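Local atomic coordinates of congerin-1 (Conger myriaster, PDB entry 1C1L), a protein that binds beta-galactosides such as lactose as a homodimeric galectin of the conger eel, although its physiological role is not yet known. Residues S41-D47 and I59-L65; Y94-F99 and E110-R114. All coordinates share one frame; numbering follows the deposited sequence.

Interaction 1 (S41-D47 and I59-L65); sequences SLSLHLD and IVMNSTL. With GAL (beta-D-galactopyranose), chain B.
His45 and Asn62, a hydrogen-bonded antiparallel pair, both turn their flat groups to the galactose. The sugar meets the His45 ring at its edge, near the ring plane, where NE2 and galactose O4 are hydrogen-bonded at 2.7 Å; at the other ring nitrogen, ND1 is hydrogen-bonded to Asn34 OD1. Trp71 meets the same ring with its plane inclined at about 45°. Asn62 ND2 gives a nearly straight bond (171°) to galactose O6 at 2.9 Å and also donates to Glu72 O, while OD1 accepts from the backbone N-H of Ser63 and from Arg114 NH1; together these bonds fix the rotation of the amide. With CG anti to its backbone N (chi1 -157°), Asp47 brings OD2 to 3.3 Å from galactose O4; this carboxylate oxygen is salt-bridged to Arg30 and Arg49, both also hydrogen-bonded to the sugar.

On the reverse face Leu46 lies alongside Ile59 and Met61, its CD1 3.6 Å from both Ile59 CG2 and Met61 CG. The register with strand 55-64 shifts by one residue between Leu42 and His45; on the other side, against strand 30-35, Ser43 and Leu44 both face Val35 in a classic beta bulge. This hairpin forms the middle of the sugar-binding sheet of the galectin sandwich, flanked by strands 30-35 and 75-77, and its apolar face packs on Ile101, Leu109 and Phe111 of the opposing sheet.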
ATOM      1  N   SER A  41      -0.571   3.102  19.310  1.00 12.27           N
ATOM      2  CA  SER A  41      -1.937   2.774  19.611  1.00 11.00           C
ATOM      3  C   SER A  41      -2.326   1.776  18.531  1.00 10.49           C
ATOM      4  O   SER A  41      -2.657   2.103  17.376  1.00  9.97           O
ATOM      5  CB  SER A  41      -2.711   4.082  19.575  1.00 12.21           C
ATOM      6  OG  SER A  41      -3.982   3.891  20.145  1.00 16.09           O
ATOM      7  N   LEU A  42      -2.240   0.507  18.918  1.00  8.04           N
ATOM      8  CA  LEU A  42      -2.440  -0.587  17.996  1.00  7.55           C
ATOM      9  C   LEU A  42      -3.620  -1.458  18.374  1.00  8.70           C
ATOM     10  O   LEU A  42      -3.698  -1.908  19.529  1.00  8.63           O
ATOM     11  CB  LEU A  42      -1.181  -1.449  17.960  1.00  8.80           C
ATOM     12  CG  LEU A  42       0.109  -0.790  17.494  1.00  7.82           C
ATOM     13  CD1 LEU A  42       1.256  -1.756  17.686  1.00 11.39           C
ATOM     14  CD2 LEU A  42      -0.024  -0.383  16.035  1.00 10.21           C
ATOM     15  N   SER A  43      -4.559  -1.693  17.445  1.00  7.39           N
ATOM     16  CA  SER A  43      -5.638  -2.640  17.687  1.00  7.15           C
ATOM     17  C   SER A  43      -5.151  -4.078  17.507  1.00  6.96           C
ATOM     18  O   SER A  43      -5.677  -4.987  18.156  1.00  7.66           O
ATOM     19  CB  SER A  43      -6.804  -2.384  16.735  1.00  6.91           C
ATOM     20  OG  SER A  43      -7.517  -1.237  17.156  1.00  8.05           O
ATOM     21  N   LEU A  44      -4.157  -4.354  16.670  1.00  7.12           N
ATOM     22  CA  LEU A  44      -3.654  -5.706  16.526  1.00  7.73           C
ATOM     23  C   LEU A  44      -2.165  -5.650  16.266  1.00  7.56           C
ATOM     24  O   LEU A  44      -1.693  -4.892  15.410  1.00  7.12           O
ATOM     25  CB  LEU A  44      -4.360  -6.437  15.361  1.00  8.96           C
ATOM     26  CG  LEU A  44      -3.845  -7.847  15.020  1.00 10.90           C
ATOM     27  CD1 LEU A  44      -4.126  -8.812  16.152  1.00 11.62           C
ATOM     28  CD2 LEU A  44      -4.493  -8.310  13.728  1.00 13.06           C
ATOM     29  N   HIS A  45      -1.449  -6.417  17.086  1.00  6.72           N
ATOM     30  CA  HIS A  45      -0.024  -6.644  16.948  1.00  5.85           C
ATOM     31  C   HIS A  45       0.018  -8.144  16.742  1.00  6.88           C
ATOM     32  O   HIS A  45      -0.369  -8.887  17.650  1.00  6.98           O
ATOM     33  CB  HIS A  45       0.711  -6.263  18.236  1.00  5.11           C
ATOM     34  CG  HIS A  45       2.164  -6.723  18.326  1.00  4.84           C
ATOM     35  ND1 HIS A  45       3.241  -6.238  17.735  1.00  6.17           N
ATOM     36  CD2 HIS A  45       2.594  -7.717  19.178  1.00  6.89           C
ATOM     37  CE1 HIS A  45       4.294  -6.881  18.168  1.00  6.86           C
ATOM     38  NE2 HIS A  45       3.892  -7.772  19.030  1.00  6.63           N
ATOM     39  N   LEU A  46       0.463  -8.631  15.586  1.00  6.32           N
ATOM     40  CA  LEU A  46       0.486 -10.047  15.278  1.00  6.38           C
ATOM     41  C   LEU A  46       1.944 -10.411  15.128  1.00  8.02           C
ATOM     42  O   LEU A  46       2.576 -10.076  14.120  1.00  7.45           O
ATOM     43  CB  LEU A  46      -0.279 -10.288  13.971  1.00  7.37           C
ATOM     44  CG  LEU A  46      -0.190 -11.694  13.362  1.00 10.19           C
ATOM     45  CD1 LEU A  46      -0.903 -12.699  14.243  1.00 10.56           C
ATOM     46  CD2 LEU A  46      -0.784 -11.673  11.981  1.00 12.67           C
ATOM     47  N   ASP A  47       2.503 -11.064  16.141  1.00  7.21           N
ATOM     48  CA  ASP A  47       3.918 -11.362  16.194  1.00  7.61           C
ATOM     49  C   ASP A  47       4.232 -12.835  15.924  1.00  7.96           C
ATOM     50  O   ASP A  47       3.713 -13.726  16.607  1.00  9.81           O
ATOM     51  CB  ASP A  47       4.422 -10.935  17.581  1.00  7.61           C
ATOM     52  CG  ASP A  47       5.909 -10.649  17.676  1.00  9.23           C
ATOM     53  OD1 ASP A  47       6.559 -10.312  16.694  1.00  8.09           O
ATOM     54  OD2 ASP A  47       6.429 -10.754  18.771  1.00  7.80           O
ATOM     55  N   ILE A  59       3.002 -17.739  17.756  1.00  7.14           N
ATOM     56  CA  ILE A  59       2.312 -16.535  17.306  1.00  8.60           C
ATOM     57  C   ILE A  59       1.782 -15.916  18.588  1.00  8.54           C
ATOM     58  O   ILE A  59       1.140 -16.594  19.406  1.00  9.30           O
ATOM     59  CB  ILE A  59       1.102 -16.849  16.387  1.00  9.88           C
ATOM     60  CG1 ILE A  59       1.547 -17.497  15.085  1.00 11.05           C
ATOM     61  CG2 ILE A  59       0.360 -15.537  16.079  1.00 11.14           C
ATOM     62  CD1 ILE A  59       0.365 -18.140  14.332  1.00 11.31           C
ATOM     63  N   VAL A  60       2.047 -14.632  18.766  1.00  7.34           N
ATOM     64  CA  VAL A  60       1.570 -13.866  19.895  1.00  7.81           C
ATOM     65  C   VAL A  60       0.751 -12.718  19.319  1.00  8.52           C
ATOM     66  O   VAL A  60       1.234 -11.974  18.457  1.00  9.74           O
ATOM     67  CB  VAL A  60       2.744 -13.297  20.716  1.00  8.12           C
ATOM     68  CG1 VAL A  60       2.221 -12.408  21.837  1.00 10.25           C
ATOM     69  CG2 VAL A  60       3.556 -14.440  21.316  1.00  8.89           C
ATOM     70  N   MET A  61      -0.456 -12.546  19.807  1.00  7.28           N
ATOM     71  CA  MET A  61      -1.345 -11.467  19.413  1.00  8.25           C
ATOM     72  C   MET A  61      -1.651 -10.622  20.634  1.00  7.69           C
ATOM     73  O   MET A  61      -1.876 -11.141  21.741  1.00  6.85           O
ATOM     74  CB  MET A  61      -2.639 -12.024  18.861  1.00  9.34           C
ATOM     75  CG  MET A  61      -2.417 -12.770  17.562  1.00 11.18           C
ATOM     76  SD  MET A  61      -3.950 -13.518  16.977  1.00 17.47           S
ATOM     77  CE  MET A  61      -3.856 -15.036  17.882  1.00 16.78           C
ATOM     78  N   ASN A  62      -1.648  -9.310  20.445  1.00  5.99           N
ATOM     79  CA  ASN A  62      -1.939  -8.405  21.529  1.00  5.88           C
ATOM     80  C   ASN A  62      -2.328  -7.053  20.942  1.00  7.41           C
ATOM     81  O   ASN A  62      -2.366  -6.903  19.710  1.00  6.63           O
ATOM     82  CB  ASN A  62      -0.702  -8.275  22.403  1.00  5.38           C
ATOM     83  CG  ASN A  62      -1.039  -7.935  23.848  1.00  6.89           C
ATOM     84  OD1 ASN A  62      -2.154  -7.541  24.196  1.00  6.45           O
ATOM     85  ND2 ASN A  62      -0.073  -8.040  24.747  1.00  6.70           N
ATOM     86  N   SER A  63      -2.597  -6.088  21.805  1.00  6.98           N
ATOM     87  CA  SER A  63      -2.894  -4.712  21.469  1.00  6.34           C
ATOM     88  C   SER A  63      -2.241  -3.835  22.537  1.00  7.49           C
ATOM     89  O   SER A  63      -1.743  -4.322  23.571  1.00  7.23           O
ATOM     90  CB  SER A  63      -4.407  -4.535  21.460  1.00  6.44           C
ATOM     91  OG  SER A  63      -4.978  -4.737  22.744  1.00  6.95           O
ATOM     92  N   THR A  64      -2.203  -2.527  22.282  1.00  5.83           N
ATOM     93  CA  THR A  64      -1.677  -1.571  23.228  1.00  6.03           C
ATOM     94  C   THR A  64      -2.251  -0.199  22.903  1.00  7.58           C
ATOM     95  O   THR A  64      -2.451   0.164  21.737  1.00  8.09           O
ATOM     96  CB  THR A  64      -0.122  -1.508  23.178  1.00  6.80           C
ATOM     97  OG1 THR A  64       0.208  -0.558  24.188  1.00  7.50           O
ATOM     98  CG2 THR A  64       0.484  -1.152  21.820  1.00  5.15           C
ATOM     99  N   LEU A  65      -2.537   0.537  23.956  1.00  7.16           N
ATOM    100  CA  LEU A  65      -2.929   1.927  23.849  1.00  9.49           C
ATOM    101  C   LEU A  65      -1.766   2.818  24.245  1.00 10.74           C
ATOM    102  O   LEU A  65      -1.853   4.042  24.137  1.00 12.60           O
ATOM    103  CB  LEU A  65      -4.127   2.179  24.754  1.00  9.54           C
ATOM    104  CG  LEU A  65      -5.470   1.579  24.337  1.00 11.77           C
ATOM    105  CD1 LEU A  65      -6.507   1.825  25.416  1.00 12.02           C
ATOM    106  CD2 LEU A  65      -5.895   2.178  23.002  1.00 11.93           C
TER
HETATM  107  C1  GAL B   2       6.415  -8.336  24.470  1.00  9.28           C
HETATM  108  C2  GAL B   2       7.393  -7.845  23.402  1.00  8.00           C
HETATM  109  C3  GAL B   2       6.722  -6.816  22.490  1.00  7.43           C
HETATM  110  C4  GAL B   2       5.391  -7.359  21.941  1.00  6.15           C
HETATM  111  C5  GAL B   2       4.530  -7.885  23.082  1.00  7.37           C
HETATM  112  C6  GAL B   2       3.250  -8.524  22.588  1.00  5.80           C
HETATM  113  O2  GAL B   2       8.517  -7.254  24.042  1.00  8.83           O
HETATM  114  O3  GAL B   2       7.604  -6.507  21.423  1.00  7.71           O
HETATM  115  O4  GAL B   2       5.672  -8.398  21.015  1.00  4.59           O
HETATM  116  O5  GAL B   2       5.251  -8.875  23.856  1.00  7.19           O
HETATM  117  O6  GAL B   2       2.457  -8.946  23.669  1.00  8.41           O

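Interaction 2 (Y94-F99 and E110-R114); sequences YDINKF and EFPNR
Phe99 and Phe111 form a hydrogen-bonded antiparallel pair near the open end of the beta hairpin made by strands 98-103 and 108-112, at the margin of one sheet of the galectin beta-sandwich. Phe99 N donates almost straight to Phe111 O at 2.8 Å, and Phe111 N returns a bond to Phe99 O. The two rings turn to the same face of the sheet, toward the sandwich interior, where Phe99 touches Ser43 and Phe111 touches Leu44. Tyr94 CB sits over one face of the Phe99 ring, toward the rim and 3.6 Å above its plane, while the carbonyl oxygens of Phe111 and Pro112 lie at the ring edge.

The close packing continues at buried Asn113, which plugs the turn 95-97. Its backbone N bonds to Asn97 O, and its CG, anti to the backbone N (chi1 -179°), directs the amide past Ile96 O toward Asp95. There ND2 meets Asp95 O at 3.0 Å within the amide plane, and it also bonds to Lys117 O. The amide is inclined 73° to the Tyr94 ring.

The outer side is looser. Lys98 extends its chain along the surface to exposed Glu110 in a salt bridge, NZ standing 3.2 Å from OE1 and above the carboxylate plane. At the other end of the contact, a water donates to both Ile96 O and Asn113 O, linking the two loops without direct contact between these oxygens. Asp95 OD2 is hydrogen-bonded to Tyr100 OH. Its OD1 accepts from Asn97 N, an Asx turn, and from Lys98 N, which completes an Asx motif; the two donors approach from opposite faces of the carboxylate plane, with Lys98 N 2.9 Å from OD1.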
ATOM      1  N   TYR A  94     -12.066  -7.362   9.727  1.00 12.24           N
ATOM      2  CA  TYR A  94     -12.599  -7.232  11.061  1.00 11.67           C
ATOM      3  C   TYR A  94     -14.023  -6.723  11.037  1.00 12.52           C
ATOM      4  O   TYR A  94     -14.504  -6.191  10.028  1.00 11.96           O
ATOM      5  CB  TYR A  94     -11.727  -6.270  11.876  1.00 10.96           C
ATOM      6  CG  TYR A  94     -11.662  -4.827  11.398  1.00 10.87           C
ATOM      7  CD1 TYR A  94     -10.875  -4.455  10.299  1.00  9.80           C
ATOM      8  CD2 TYR A  94     -12.377  -3.875  12.111  1.00 11.15           C
ATOM      9  CE1 TYR A  94     -10.807  -3.110   9.930  1.00 10.35           C
ATOM     10  CE2 TYR A  94     -12.311  -2.534  11.748  1.00 12.78           C
ATOM     11  CZ  TYR A  94     -11.524  -2.167  10.664  1.00 10.74           C
ATOM     12  OH  TYR A  94     -11.425  -0.828  10.375  1.00 13.90           O
ATOM     13  N   ASP A  95     -14.733  -6.959  12.117  1.00 12.80           N
ATOM     14  CA  ASP A  95     -16.005  -6.303  12.310  1.00 13.17           C
ATOM     15  C   ASP A  95     -15.891  -5.612  13.670  1.00 13.19           C
ATOM     16  O   ASP A  95     -14.810  -5.639  14.267  1.00 11.98           O
ATOM     17  CB  ASP A  95     -17.132  -7.344  12.250  1.00 12.66           C
ATOM     18  CG  ASP A  95     -17.041  -8.557  13.156  1.00 13.36           C
ATOM     19  OD1 ASP A  95     -16.598  -8.462  14.297  1.00 13.87           O
ATOM     20  OD2 ASP A  95     -17.451  -9.611  12.704  1.00 14.91           O
ATOM     21  N   ILE A  96     -16.977  -5.109  14.268  1.00 14.04           N
ATOM     22  CA  ILE A  96     -16.907  -4.365  15.522  1.00 15.51           C
ATOM     23  C   ILE A  96     -16.479  -5.258  16.696  1.00 14.26           C
ATOM     24  O   ILE A  96     -15.959  -4.760  17.691  1.00 16.57           O
ATOM     25  CB  ILE A  96     -18.327  -3.681  15.750  1.00 16.45           C
ATOM     26  CG1 ILE A  96     -18.316  -2.691  16.915  1.00 18.27           C
ATOM     27  CG2 ILE A  96     -19.359  -4.737  16.082  1.00 18.08           C
ATOM     28  CD1 ILE A  96     -17.703  -1.326  16.591  1.00 21.10           C
ATOM     29  N   ASN A  97     -16.607  -6.576  16.572  1.00 13.94           N
ATOM     30  CA  ASN A  97     -16.275  -7.535  17.632  1.00 14.40           C
ATOM     31  C   ASN A  97     -14.935  -8.230  17.525  1.00 12.43           C
ATOM     32  O   ASN A  97     -14.260  -8.465  18.526  1.00 10.83           O
ATOM     33  CB  ASN A  97     -17.281  -8.656  17.710  1.00 17.54           C
ATOM     34  CG  ASN A  97     -18.694  -8.166  17.877  1.00 21.83           C
ATOM     35  OD1 ASN A  97     -18.964  -7.293  18.694  1.00 23.36           O
ATOM     36  ND2 ASN A  97     -19.647  -8.671  17.105  1.00 25.65           N
ATOM     37  N   LYS A  98     -14.521  -8.620  16.321  1.00 11.94           N
ATOM     38  CA  LYS A  98     -13.338  -9.436  16.099  1.00 12.40           C
ATOM     39  C   LYS A  98     -12.548  -9.067  14.853  1.00 11.48           C
ATOM     40  O   LYS A  98     -13.093  -8.515  13.888  1.00 11.65           O
ATOM     41  CB  LYS A  98     -13.695 -10.903  15.919  1.00 14.71           C
ATOM     42  CG  LYS A  98     -14.430 -11.582  17.052  1.00 18.77           C
ATOM     43  CD  LYS A  98     -14.836 -12.957  16.578  1.00 22.10           C
ATOM     44  CE  LYS A  98     -15.738 -13.584  17.621  1.00 25.19           C
ATOM     45  NZ  LYS A  98     -16.144 -14.927  17.248  1.00 26.12           N
ATOM     46  N   PHE A  99     -11.273  -9.392  14.921  1.00 10.57           N
ATOM     47  CA  PHE A  99     -10.349  -9.404  13.808  1.00 10.61           C
ATOM     48  C   PHE A  99     -10.316 -10.857  13.385  1.00 10.72           C
ATOM     49  O   PHE A  99     -10.370 -11.789  14.206  1.00 10.80           O
ATOM     50  CB  PHE A  99      -8.924  -9.030  14.180  1.00  9.83           C
ATOM     51  CG  PHE A  99      -8.779  -7.539  14.358  1.00 11.14           C
ATOM     52  CD1 PHE A  99      -9.058  -6.946  15.589  1.00 10.62           C
ATOM     53  CD2 PHE A  99      -8.403  -6.753  13.258  1.00 11.68           C
ATOM     54  CE1 PHE A  99      -8.968  -5.562  15.724  1.00 12.94           C
ATOM     55  CE2 PHE A  99      -8.316  -5.372  13.404  1.00 12.55           C
ATOM     56  CZ  PHE A  99      -8.600  -4.780  14.631  1.00 12.68           C
ATOM     57  N   GLU A 110      -8.639 -15.610  15.220  1.00 12.27           N
ATOM     58  CA  GLU A 110      -9.514 -14.500  15.549  1.00 12.73           C
ATOM     59  C   GLU A 110      -8.891 -13.828  16.740  1.00 12.67           C
ATOM     60  O   GLU A 110      -8.170 -14.476  17.504  1.00 12.42           O
ATOM     61  CB  GLU A 110     -10.879 -14.937  15.975  1.00 14.78           C
ATOM     62  CG  GLU A 110     -11.662 -15.482  14.807  1.00 19.13           C
ATOM     63  CD  GLU A 110     -12.980 -16.146  15.167  1.00 22.28           C
ATOM     64  OE1 GLU A 110     -13.376 -16.164  16.333  1.00 24.82           O
ATOM     65  OE2 GLU A 110     -13.619 -16.660  14.259  1.00 24.45           O
ATOM     66  N   PHE A 111      -9.173 -12.550  16.893  1.00 11.60           N
ATOM     67  CA  PHE A 111      -8.659 -11.795  18.020  1.00 11.03           C
ATOM     68  C   PHE A 111      -9.717 -10.748  18.337  1.00 11.03           C
ATOM     69  O   PHE A 111     -10.342 -10.263  17.388  1.00 10.70           O
ATOM     70  CB  PHE A 111      -7.331 -11.126  17.635  1.00 10.96           C
ATOM     71  CG  PHE A 111      -6.656 -10.388  18.786  1.00 10.54           C
ATOM     72  CD1 PHE A 111      -6.023 -11.100  19.807  1.00 10.13           C
ATOM     73  CD2 PHE A 111      -6.669  -8.994  18.814  1.00 10.92           C
ATOM     74  CE1 PHE A 111      -5.412 -10.409  20.860  1.00  9.24           C
ATOM     75  CE2 PHE A 111      -6.057  -8.313  19.869  1.00 10.53           C
ATOM     76  CZ  PHE A 111      -5.430  -9.020  20.889  1.00  9.52           C
ATOM     77  N   PRO A 112     -10.021 -10.356  19.577  1.00 11.12           N
ATOM     78  CA  PRO A 112     -11.030  -9.352  19.849  1.00 11.08           C
ATOM     79  C   PRO A 112     -10.676  -7.990  19.284  1.00 10.89           C
ATOM     80  O   PRO A 112      -9.512  -7.598  19.201  1.00  9.42           O
ATOM     81  CB  PRO A 112     -11.179  -9.344  21.359  1.00 12.20           C
ATOM     82  CG  PRO A 112      -9.889  -9.934  21.865  1.00 13.63           C
ATOM     83  CD  PRO A 112      -9.531 -10.965  20.809  1.00 11.17           C
ATOM     84  N   ASN A 113     -11.710  -7.262  18.893  1.00 10.28           N
ATOM     85  CA  ASN A 113     -11.551  -5.878  18.493  1.00  9.03           C
ATOM     86  C   ASN A 113     -11.786  -5.170  19.818  1.00  8.67           C
ATOM     87  O   ASN A 113     -12.883  -4.735  20.185  1.00  9.84           O
ATOM     88  CB  ASN A 113     -12.610  -5.484  17.463  1.00  9.65           C
ATOM     89  CG  ASN A 113     -12.517  -4.050  16.964  1.00  9.83           C
ATOM     90  OD1 ASN A 113     -11.869  -3.188  17.569  1.00  9.63           O
ATOM     91  ND2 ASN A 113     -13.134  -3.704  15.847  1.00 10.99           N
ATOM     92  N   ARG A 114     -10.718  -5.053  20.594  1.00  8.93           N
ATOM     93  CA  ARG A 114     -10.771  -4.499  21.941  1.00  8.94           C
ATOM     94  C   ARG A 114     -11.266  -3.069  22.070  1.00  9.20           C
ATOM     95  O   ARG A 114     -11.959  -2.707  23.023  1.00 10.61           O
ATOM     96  CB  ARG A 114      -9.379  -4.625  22.550  1.00  7.76           C
ATOM     97  CG  ARG A 114      -9.074  -6.090  22.816  1.00  8.47           C
ATOM     98  CD  ARG A 114      -7.659  -6.296  23.312  1.00  8.53           C
ATOM     99  NE  ARG A 114      -7.476  -7.652  23.807  1.00  8.34           N
ATOM    100  CZ  ARG A 114      -6.282  -8.151  24.146  1.00  7.88           C
ATOM    101  NH1 ARG A 114      -5.144  -7.471  24.014  1.00  6.91           N
ATOM    102  NH2 ARG A 114      -6.241  -9.399  24.597  1.00  7.77           N
TER
HETATM  103  O   HOH W   1     -15.579  -4.451  20.355  1.00 15.66           O

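Overall arrangement
Interaction 1 closes before interaction 2 opens along the chain, and their centres lie 12 Å apart. Each belongs to an antiparallel hairpin, but in different sheets of the sandwich: strands 41-52 and 55-64 carry the galactose site, whereas strands 98-103 and 108-112 lie in the opposing sheet, 108-112 being its outermost strand within the chain. The two contacts touch directly. Phe111 packs against Met61 and Asn62, and Arg114 NH1 is hydrogen-bonded to Asn62 OD1 and Ser63 OG, each 3.0 Å away. Through Asn62, which binds the sugar, the loop just after strand 108-112 thus reaches the second shell of the lactose pocket.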